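PDB 4KKI: transcobalamin-1, which binds vitamin B12 with femtomolar affinity and shields it from stomach acid. Local coordinates for residues E24-V28 with C265-L269. Numbering follows the deposited sequence.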
ATOM      1  N   GLU A  24      -2.700  19.532   9.490  1.00 39.46           N
ATOM      2  CA  GLU A  24      -2.241  19.270  10.848  1.00 44.68           C
ATOM      3  C   GLU A  24      -1.289  18.080  10.892  1.00 45.70           C
ATOM      4  O   GLU A  24      -1.480  17.095  10.178  1.00 47.88           O
ATOM      5  CB  GLU A  24      -3.431  19.013  11.774  1.00 39.59           C
ATOM      6  CG  GLU A  24      -3.046  18.761  13.225  1.00 55.60           C
ATOM      7  CD  GLU A  24      -4.233  18.393  14.092  1.00 71.06           C
ATOM      8  OE1 GLU A  24      -5.370  18.393  13.575  1.00 71.10           O
ATOM      9  OE2 GLU A  24      -4.025  18.101  15.291  1.00 76.50           O
ATOM     10  N   ILE A  25      -0.257  18.178  11.724  1.00 47.96           N
ATOM     11  CA  ILE A  25       0.638  17.052  11.959  1.00 47.04           C
ATOM     12  C   ILE A  25       0.649  16.681  13.436  1.00 54.40           C
ATOM     13  O   ILE A  25       1.006  17.494  14.289  1.00 51.54           O
ATOM     14  CB  ILE A  25       2.080  17.353  11.496  1.00 51.48           C
ATOM     15  CG1 ILE A  25       2.090  17.797  10.032  1.00 54.98           C
ATOM     16  CG2 ILE A  25       2.971  16.128  11.694  1.00 37.72           C
ATOM     17  CD1 ILE A  25       3.470  18.102   9.491  1.00 46.89           C
ATOM     18  N   CYS A  26       0.236  15.454  13.737  1.00 49.11           N
ATOM     19  CA  CYS A  26       0.350  14.929  15.091  1.00 46.30           C
ATOM     20  C   CYS A  26       1.186  13.655  15.071  1.00 46.66           C
ATOM     21  O   CYS A  26       1.417  13.069  14.012  1.00 47.77           O
ATOM     22  CB  CYS A  26      -1.027  14.673  15.714  1.00 43.29           C
ATOM     23  SG  CYS A  26      -1.915  13.244  15.062  1.00 55.11           S
ATOM     24  N   GLU A  27       1.651  13.237  16.241  1.00 44.00           N
ATOM     25  CA  GLU A  27       2.512  12.068  16.334  1.00 47.44           C
ATOM     26  C   GLU A  27       2.519  11.506  17.745  1.00 45.67           C
ATOM     27  O   GLU A  27       2.097  12.169  18.692  1.00 53.01           O
ATOM     28  CB  GLU A  27       3.940  12.417  15.899  1.00 52.55           C
ATOM     29  CG  GLU A  27       4.605  13.494  16.743  1.00 60.20           C
ATOM     30  CD  GLU A  27       5.860  14.048  16.095  1.00 68.78           C
ATOM     31  OE1 GLU A  27       6.954  13.499  16.343  1.00 70.04           O
ATOM     32  OE2 GLU A  27       5.751  15.033  15.335  1.00 74.70           O
ATOM     33  N   VAL A  28       2.998  10.275  17.872  1.00 37.97           N
ATOM     34  CA  VAL A  28       3.103   9.620  19.165  1.00 43.11           C
ATOM     35  C   VAL A  28       4.130  10.331  20.040  1.00 53.23           C
ATOM     36  O   VAL A  28       5.268  10.549  19.623  1.00 56.07           O
ATOM     37  CB  VAL A  28       3.511   8.142  19.000  1.00 45.42           C
ATOM     38  CG1 VAL A  28       3.743   7.498  20.349  1.00 44.04           C
ATOM     39  CG2 VAL A  28       2.447   7.383  18.216  1.00 52.03           C
ATOM     40  N   CYS A 265      -6.603  15.039  14.079  1.00 51.06           N
ATOM     41  CA  CYS A 265      -5.473  14.129  13.907  1.00 44.57           C
ATOM     42  C   CYS A 265      -5.244  13.274  15.146  1.00 43.28           C
ATOM     43  O   CYS A 265      -4.876  12.105  15.043  1.00 39.02           O
ATOM     44  CB  CYS A 265      -4.199  14.906  13.564  1.00 49.03           C
ATOM     45  SG  CYS A 265      -2.731  13.870  13.307  1.00 53.61           S
ATOM     46  N   GLN A 266      -5.465  13.863  16.316  1.00 46.11           N
ATOM     47  CA  GLN A 266      -5.231  13.160  17.568  1.00 47.60           C
ATOM     48  C   GLN A 266      -6.186  11.979  17.742  1.00 48.07           C
ATOM     49  O   GLN A 266      -5.779  10.909  18.195  1.00 52.97           O
ATOM     50  CB  GLN A 266      -5.344  14.118  18.756  1.00 44.79           C
ATOM     51  CG  GLN A 266      -4.799  13.547  20.051  1.00 46.28           C
ATOM     52  CD  GLN A 266      -3.312  13.251  19.975  1.00 64.23           C
ATOM     53  OE1 GLN A 266      -2.863  12.167  20.349  1.00 66.99           O
ATOM     54  NE2 GLN A 266      -2.538  14.218  19.492  1.00 65.24           N
ATOM     55  N   GLN A 267      -7.451  12.173  17.379  1.00 53.91           N
ATOM     56  CA  GLN A 267      -8.433  11.095  17.465  1.00 51.75           C
ATOM     57  C   GLN A 267      -8.043   9.951  16.537  1.00 48.12           C
ATOM     58  O   GLN A 267      -8.068   8.785  16.931  1.00 44.20           O
ATOM     59  CB  GLN A 267      -9.833  11.599  17.110  1.00 51.19           C
ATOM     60  CG  GLN A 267     -10.912  10.531  17.242  1.00 53.10           C
ATOM     61  CD  GLN A 267     -12.113  10.795  16.354  1.00 58.39           C
ATOM     62  OE1 GLN A 267     -12.060  11.625  15.447  1.00 59.48           O
ATOM     63  NE2 GLN A 267     -13.204  10.082  16.610  1.00 54.39           N
ATOM     64  N   THR A 268      -7.681  10.297  15.305  1.00 39.89           N
ATOM     65  CA  THR A 268      -7.211   9.320  14.328  1.00 43.53           C
ATOM     66  C   THR A 268      -6.009   8.551  14.870  1.00 50.27           C
ATOM     67  O   THR A 268      -5.967   7.322  14.809  1.00 49.73           O
ATOM     68  CB  THR A 268      -6.823   9.997  12.999  1.00 39.64           C
ATOM     69  OG1 THR A 268      -7.991  10.556  12.382  1.00 38.66           O
ATOM     70  CG2 THR A 268      -6.194   8.994  12.051  1.00 31.96           C
ATOM     71  N   LEU A 269      -5.042   9.286  15.409  1.00 48.16           N
ATOM     72  CA  LEU A 269      -3.851   8.692  16.007  1.00 51.15           C
ATOM     73  C   LEU A 269      -4.201   7.740  17.152  1.00 48.65           C
ATOM     74  O   LEU A 269      -3.691   6.620  17.212  1.00 55.41           O
ATOM     75  CB  LEU A 269      -2.910   9.794  16.506  1.00 55.79           C
ATOM     76  CG  LEU A 269      -1.670   9.367  17.293  1.00 51.95           C
ATOM     77  CD1 LEU A 269      -0.756   8.506  16.437  1.00 46.91           C
ATOM     78  CD2 LEU A 269      -0.928  10.587  17.810  1.00 60.30           C
TER
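A disulfide between Cys-26 and Cys-265 ties the extended N-terminal segment 24-28 to the first turn of helix 265-277, closing a covalent link across more than two hundred residues of mainly helical chain. SG of Cys-26 and SG of Cys-265 lie 2.0 Å apart, and the C-S-S-C torsion of -77° is near the relaxed value for a disulfide. Cys-265 swings its sulfur anti to its own backbone N (chi1 -179°), which carries it off the helix towards the loop, whereas the SG of Cys-26 stands between its backbone N and carbonyl carbon (chi1 73°) and reaches back to meet it. Both cysteines point CB at the other segment, and a CA separation of 6.0 Å between Cys-26 and Cys-265 suits so short a bridge.

One helical turn later, Leu-269 continues the contact. CB of Leu-269 rests 3.9 Å from Cys-26 SG, so the bridge also serves as an apolar surface. The two methyls of Leu-269 part: CD1 meets CG2 of Val-28 at 3.8 Å, the two side chains crossing at about a right angle, while CD2 packs 3.5 Å from the backbone O of Glu-27. Leucine and valine, both buried, suit this apolar flank of the disulfide. At the other end, the extended chain of Glu-24 lays its carboxylate against Cys-265, CD 3.5 Å from CB, at the start of the helix, where a negative group is probably favoured.

Within the alpha domain, Phe-252 of helix 244-252 touches both Ile-25 and Cys-265, while Leu-294 of helix 284-294 packs on Val-28 and Leu-269. The disulfide thus fastens the chain leading to helix 37-45 onto helix 265-277, beside these two helices.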